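Local coordinates for protein betaine aldehyde dehydrogenase (Staphylococcus aureus subsp. aureus COL, PDB 4QTO) that catalyses the NAD-dependent oxidation of betaine aldehyde to glycine betaine, as expected of a Rossmann-fold member of the aldehyde dehydrogenase family, at residues A[172-178]-A[199-205]; A[251-257]-A[274-280]. One frame throughout, in Å; residues are numbered along the deposited sequence. Where two conformers were deposited one is given.

Contact 1: residues A[172-178]-A[199-205]; sequences GVVTQIT and CSLVMKP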
loop_
_atom_site.group_PDB
_atom_site.type_symbol
_atom_site.label_atom_id
_atom_site.label_comp_id
_atom_site.label_asym_id
_atom_site.label_seq_id
_atom_site.Cartn_x
_atom_site.Cartn_y
_atom_site.Cartn_z
ATOM N N GLY A 172 -5.282 -17.103 13.522
ATOM C CA GLY A 172 -5.791 -17.902 14.607
ATOM C C GLY A 172 -4.699 -18.742 15.223
ATOM O O GLY A 172 -3.684 -18.224 15.666
ATOM N N VAL A 173 -4.951 -20.035 15.275
ATOM C CA VAL A 173 -4.034 -21.004 15.823
ATOM C C VAL A 173 -3.156 -21.517 14.684
ATOM O O VAL A 173 -3.676 -21.977 13.646
ATOM C CB VAL A 173 -4.815 -22.165 16.450
ATOM C CG1 VAL A 173 -3.884 -23.319 16.814
ATOM C CG2 VAL A 173 -5.590 -21.709 17.664
ATOM N N VAL A 174 -1.836 -21.478 14.879
ATOM C CA VAL A 174 -0.919 -21.903 13.843
ATOM C C VAL A 174 0.011 -23.001 14.337
ATOM O O VAL A 174 0.492 -22.932 15.477
ATOM C CB VAL A 174 -0.025 -20.743 13.364
ATOM C CG1 VAL A 174 0.843 -21.201 12.190
ATOM C CG2 VAL A 174 -0.873 -19.535 12.984
ATOM N N THR A 175 0.247 -24.000 13.493
ATOM C CA THR A 175 1.221 -25.056 13.789
ATOM C C THR A 175 2.429 -24.766 12.885
ATOM O O THR A 175 2.298 -24.358 11.714
ATOM C CB THR A 175 0.689 -26.464 13.661
ATOM O OG1 THR A 175 0.172 -26.653 12.360
ATOM C CG2 THR A 175 -0.382 -26.714 14.720
ATOM N N GLN A 176 3.618 -24.968 13.439
ATOM C CA GLN A 176 4.853 -24.561 12.799
ATOM C C GLN A 176 5.853 -25.705 12.929
ATOM O O GLN A 176 6.158 -26.121 14.047
ATOM C CB GLN A 176 5.380 -23.284 13.448
ATOM C CG GLN A 176 4.404 -22.111 13.334
ATOM C CD GLN A 176 4.817 -20.879 14.102
ATOM O OE1 GLN A 176 5.397 -20.958 15.172
ATOM N NE2 GLN A 176 4.481 -19.723 13.546
ATOM N N ILE A 177 6.360 -26.181 11.804
ATOM C CA ILE A 177 7.275 -27.362 11.769
ATOM C C ILE A 177 8.518 -26.927 11.020
ATOM O O ILE A 177 8.441 -26.476 9.877
ATOM C CB ILE A 177 6.592 -28.561 11.095
ATOM C CG1 ILE A 177 5.351 -28.967 11.902
ATOM C CG2 ILE A 177 7.569 -29.700 10.950
ATOM C CD1 ILE A 177 4.444 -29.953 11.183
ATOM N N THR A 178 9.666 -26.978 11.705
ATOM C CA THR A 178 10.914 -26.470 11.182
ATOM C C THR A 178 11.943 -27.565 10.869
ATOM O O THR A 178 11.852 -28.695 11.384
ATOM C CB THR A 178 11.509 -25.448 12.172
ATOM O OG1 THR A 178 11.486 -26.026 13.479
ATOM C CG2 THR A 178 10.668 -24.196 12.220
ATOM N N CYS A 199 -1.402 -14.222 16.875
ATOM C CA CYS A 199 -1.770 -15.630 16.829
ATOM C C CYS A 199 -1.304 -16.392 18.065
ATOM O O CYS A 199 -0.505 -15.891 18.850
ATOM C CB CYS A 199 -1.095 -16.294 15.620
ATOM S SG CYS A 199 -1.638 -15.705 14.011
ATOM N N SER A 200 -1.830 -17.620 18.228
ATOM C CA SER A 200 -1.274 -18.567 19.190
ATOM C C SER A 200 -0.560 -19.596 18.321
ATOM O O SER A 200 -1.039 -19.925 17.230
ATOM C CB SER A 200 -2.345 -19.274 20.006
ATOM O OG SER A 200 -2.991 -18.374 20.867
ATOM N N LEU A 201 0.543 -20.153 18.808
ATOM C CA LEU A 201 1.324 -21.087 18.012
ATOM C C LEU A 201 1.745 -22.335 18.749
ATOM O O LEU A 201 1.886 -22.345 19.965
ATOM C CB LEU A 201 2.574 -20.375 17.467
ATOM C CG LEU A 201 3.622 -19.866 18.480
ATOM C CD1 LEU A 201 4.647 -20.959 18.758
ATOM C CD2 LEU A 201 4.362 -18.629 17.951
ATOM N N VAL A 202 1.922 -23.384 17.960
ATOM C CA VAL A 202 2.490 -24.653 18.427
ATOM C C VAL A 202 3.610 -24.989 17.464
ATOM O O VAL A 202 3.367 -25.217 16.261
ATOM C CB VAL A 202 1.473 -25.807 18.478
ATOM C CG1 VAL A 202 2.141 -27.074 19.049
ATOM C CG2 VAL A 202 0.249 -25.456 19.303
ATOM N N MET A 203 4.841 -25.036 17.970
ATOM C CA MET A 203 6.008 -25.313 17.145
ATOM C C MET A 203 6.640 -26.633 17.470
ATOM O O MET A 203 6.682 -27.027 18.648
ATOM C CB MET A 203 7.067 -24.220 17.348
ATOM C CG MET A 203 8.364 -24.503 16.609
ATOM S SD MET A 203 9.499 -23.100 16.425
ATOM C CE MET A 203 8.639 -22.200 15.150
ATOM N N LYS A 204 7.101 -27.338 16.433
ATOM C CA LYS A 204 7.835 -28.593 16.605
ATOM C C LYS A 204 9.078 -28.523 15.753
ATOM O O LYS A 204 8.980 -28.505 14.526
ATOM C CB LYS A 204 7.024 -29.826 16.203
ATOM C CG LYS A 204 7.751 -31.144 16.531
ATOM C CD LYS A 204 7.260 -32.308 15.708
ATOM C CE LYS A 204 8.008 -32.428 14.397
ATOM N NZ LYS A 204 9.441 -32.850 14.569
ATOM N N PRO A 205 10.265 -28.467 16.384
ATOM C CA PRO A 205 11.510 -28.458 15.601
ATOM C C PRO A 205 11.846 -29.853 15.107
ATOM O O PRO A 205 11.214 -30.843 15.526
ATOM C CB PRO A 205 12.548 -27.968 16.606
ATOM C CG PRO A 205 12.034 -28.491 17.921
ATOM C CD PRO A 205 10.536 -28.417 17.831
HETATM O O HOH W 1 10.074 -30.421 12.610
#
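Gln-176 and Met-203 face each other across two neighbouring parallel strands, 173-177 and 200-204, whose axes come within 4.6 Å at an angle of 18°. Six backbone hydrogen bonds alternate direction along the pair, from Ser-200 N to Gly-172 O at one end to Thr-178 N to Lys-204 O at the other; Lys-204 N to Gln-176 O, at 2.8 Å, is among the shortest. Gln-176 is the residue most covered by the partner segment. Its CB lies 3.8 Å from Met-203 CE, and because CG turns beside the backbone N (chi1 -60°) with an extended chain beyond, the amide passes over Leu-201, CD lying 4.1 Å from Leu-201 CB. At the tip, OE1 meets carbon alone across the strands: Met-203 CE at 3.5 Å and Leu-201 CD1 at 3.7 Å. This buried oxygen has no polar partner in the model, whereas NE2 is bonded to Tyr-500 OH. The bend at chi3 (-75°) turns Met-203 CE back against Gln-176 and Thr-178 CG2. At the carboxyl end, a water donates to Thr-178 O and Lys-204 O, bridging the strands where Thr-178 N to Lys-204 O is a longer bond of 3.3 Å, and Lys-204 NZ bonds Pro-205 O and Gly-235 O. The pair forms the two strands of a right-handed beta-alpha-beta unit: its connecting helix 183-197 covers the Gln-176 and Met-203 face, while helices 69-85 and 237-246 pack on the face of Val-202 and Lys-204.

Contact 2: residues A[251-257]-A[274-280]; sequences DLVSFTG and TNIALEL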
loop_
_atom_site.group_PDB
_atom_site.type_symbol
_atom_site.label_atom_id
_atom_site.label_comp_id
_atom_site.label_asym_id
_atom_site.label_seq_id
_atom_site.Cartn_x
_atom_site.Cartn_y
_atom_site.Cartn_z
ATOM N N ASP A 251 -5.715 -23.185 12.167
ATOM C CA ASP A 251 -6.086 -22.289 11.059
ATOM C C ASP A 251 -5.011 -22.170 9.962
ATOM O O ASP A 251 -5.326 -21.832 8.830
ATOM C CB ASP A 251 -6.431 -20.913 11.611
ATOM C CG ASP A 251 -7.635 -20.957 12.536
ATOM O OD1 ASP A 251 -8.757 -21.338 12.089
ATOM O OD2 ASP A 251 -7.443 -20.681 13.756
ATOM N N LEU A 252 -3.746 -22.438 10.317
ATOM C CA LEU A 252 -2.636 -22.405 9.361
ATOM C C LEU A 252 -1.598 -23.423 9.794
ATOM O O LEU A 252 -1.221 -23.466 10.972
ATOM C CB LEU A 252 -1.960 -21.023 9.344
ATOM C CG LEU A 252 -0.635 -20.885 8.570
ATOM C CD1 LEU A 252 -0.844 -21.004 7.081
ATOM C CD2 LEU A 252 0.054 -19.577 8.918
ATOM N N VAL A 253 -1.146 -24.221 8.834
ATOM C CA VAL A 253 -0.029 -25.151 9.033
ATOM C C VAL A 253 1.129 -24.571 8.211
ATOM O O VAL A 253 1.002 -24.374 6.993
ATOM C CB VAL A 253 -0.348 -26.557 8.506
ATOM C CG1 VAL A 253 0.875 -27.467 8.708
ATOM C CG2 VAL A 253 -1.571 -27.094 9.184
ATOM N N SER A 254 2.244 -24.262 8.866
ATOM C CA SER A 254 3.435 -23.704 8.223
ATOM C C SER A 254 4.575 -24.732 8.362
ATOM O O SER A 254 5.039 -24.953 9.473
ATOM C CB SER A 254 3.840 -22.368 8.828
ATOM O OG SER A 254 4.991 -21.860 8.164
ATOM N N PHE A 255 5.031 -25.285 7.252
ATOM C CA PHE A 255 6.035 -26.367 7.257
ATOM C C PHE A 255 7.196 -26.033 6.342
ATOM O O PHE A 255 6.989 -25.580 5.220
ATOM C CB PHE A 255 5.380 -27.655 6.791
ATOM C CG PHE A 255 6.345 -28.766 6.513
ATOM C CD1 PHE A 255 6.776 -29.610 7.528
ATOM C CD2 PHE A 255 6.843 -28.961 5.236
ATOM C CE1 PHE A 255 7.672 -30.620 7.264
ATOM C CE2 PHE A 255 7.723 -29.990 4.969
ATOM C CZ PHE A 255 8.142 -30.815 5.984
ATOM N N THR A 256 8.408 -26.230 6.857
ATOM C CA THR A 256 9.620 -26.082 6.088
ATOM C C THR A 256 10.354 -27.421 6.230
ATOM O O THR A 256 10.600 -27.862 7.354
ATOM C CB THR A 256 10.473 -24.915 6.597
ATOM O OG1 THR A 256 9.728 -23.691 6.416
ATOM C CG2 THR A 256 11.770 -24.825 5.809
ATOM N N GLY A 257 10.629 -28.060 5.107
ATOM C CA GLY A 257 11.260 -29.379 5.113
ATOM C C GLY A 257 11.242 -30.045 3.760
ATOM O O GLY A 257 11.201 -29.380 2.753
ATOM N N THR A 274 -7.567 -26.377 5.708
ATOM C CA THR A 274 -6.680 -25.496 6.456
ATOM C C THR A 274 -5.632 -24.813 5.589
ATOM O O THR A 274 -5.046 -25.428 4.726
ATOM C CB THR A 274 -5.991 -26.313 7.551
ATOM O OG1 THR A 274 -6.974 -26.952 8.373
ATOM C CG2 THR A 274 -5.104 -25.449 8.424
ATOM N N ASN A 275 -5.421 -23.517 5.808
ATOM C CA ASN A 275 -4.403 -22.789 5.077
ATOM C C ASN A 275 -3.053 -23.489 5.234
ATOM O O ASN A 275 -2.739 -23.985 6.326
ATOM C CB ASN A 275 -4.226 -21.380 5.670
ATOM C CG ASN A 275 -5.426 -20.476 5.465
ATOM O OD1 ASN A 275 -5.679 -19.991 4.342
ATOM N ND2 ASN A 275 -6.134 -20.180 6.549
ATOM N N ILE A 276 -2.279 -23.566 4.158
ATOM C CA ILE A 276 -0.928 -24.113 4.273
ATOM C C ILE A 276 0.093 -23.156 3.691
ATOM O O ILE A 276 -0.159 -22.425 2.719
ATOM C CB ILE A 276 -0.663 -25.513 3.703
ATOM C CG1 ILE A 276 -0.617 -25.534 2.172
ATOM C CG2 ILE A 276 -1.613 -26.533 4.302
ATOM C CD1 ILE A 276 -1.949 -25.356 1.479
ATOM N N ALA A 277 1.244 -23.175 4.337
ATOM C CA ALA A 277 2.419 -22.397 3.905
ATOM C C ALA A 277 3.532 -23.456 3.908
ATOM O O ALA A 277 3.723 -24.147 4.912
ATOM C CB ALA A 277 2.753 -21.247 4.826
ATOM N N LEU A 278 4.172 -23.647 2.764
ATOM C CA LEU A 278 5.219 -24.664 2.605
ATOM C C LEU A 278 6.488 -24.102 1.977
ATOM O O LEU A 278 6.414 -23.304 1.052
ATOM C CB LEU A 278 4.735 -25.773 1.659
ATOM C CG LEU A 278 3.447 -26.502 2.037
ATOM C CD1 LEU A 278 3.015 -27.398 0.895
ATOM C CD2 LEU A 278 3.583 -27.285 3.315
ATOM N N GLU A 279 7.644 -24.528 2.488
ATOM C CA GLU A 279 8.936 -24.198 1.863
ATOM C C GLU A 279 9.656 -25.528 1.809
ATOM O O GLU A 279 10.000 -26.108 2.850
ATOM C CB GLU A 279 9.745 -23.156 2.578
ATOM C CG GLU A 279 10.662 -22.357 1.626
ATOM C CD GLU A 279 12.082 -22.872 1.480
ATOM O OE1 GLU A 279 13.003 -22.155 1.927
ATOM O OE2 GLU A 279 12.305 -23.989 0.984
ATOM N N LEU A 280 9.865 -26.008 0.594
ATOM C CA LEU A 280 10.371 -27.350 0.358
ATOM C C LEU A 280 11.692 -27.542 -0.369
ATOM O O LEU A 280 11.977 -28.643 -0.838
ATOM C CB LEU A 280 9.297 -28.097 -0.402
ATOM C CG LEU A 280 7.868 -28.015 0.146
ATOM C CD1 LEU A 280 6.882 -28.783 -0.732
ATOM C CD2 LEU A 280 7.800 -28.542 1.555
#
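Strands 252-256 and 275-279 run parallel at 10°, their axes 4.7 Å apart, and are joined by five regular backbone hydrogen bonds from Val-253 N to Asn-275 O through Gly-257 N to Glu-279 O. At the amino end the side chain of Asn-275 extends this ladder: ND2 donates to Asp-251 O at 2.9 Å, with that oxygen only 8° out of its amide plane, while the backbone N of Asn-275 makes a weak 3.5 Å bond to the same acceptor. Having CG beside the backbone N (chi1 -68°) places the amide against the Asp-251 carbonyl. The Leu-252 side chain crosses that of Asn-275 at about a right angle, its CD1 3.7 Å from Asn-275 CB. On the other face, Leu-280 CD2 approaches the Phe-255 ring at its edge, 3.7 Å from CE2, and Leu-278 CD2 lies 3.9 Å from Phe-255 CB. Val-253, Phe-255 and Leu-278 build an apolar layer that meets helix 259-269 and Val-273 of the second subunit. The opposite face is mixed, with Leu-252 and Ala-277 beside the polar Ser-254, Thr-256, Asn-275 and Glu-279; Ser-254 OG and Thr-256 OG1 both hydrogen-bond Lys-190 NZ, which helps to fix the position of that amine.

In the fold
Contact 1 closes before contact 2 opens along the chain, and their centres are 10 Å apart in one mixed sheet. Strands 162-177 and 252-256 are its neighbouring inner members, so the local order is 200-204, 162-177, 252-256, 275-279, all parallel. Probable backbone bonds from Asp-251 N to Val-173 O (2.8 Å) and from Ser-254 N to Thr-175 O (2.9 Å) join the two contacts. Each contact pairs the two strands of a beta-alpha-beta unit, with helix 183-197 in the first and 259-269 in the second. This is the Rossmann-type core that, in aldehyde dehydrogenases, binds NAD; the second unit also reaches the second subunit through strand 275-279.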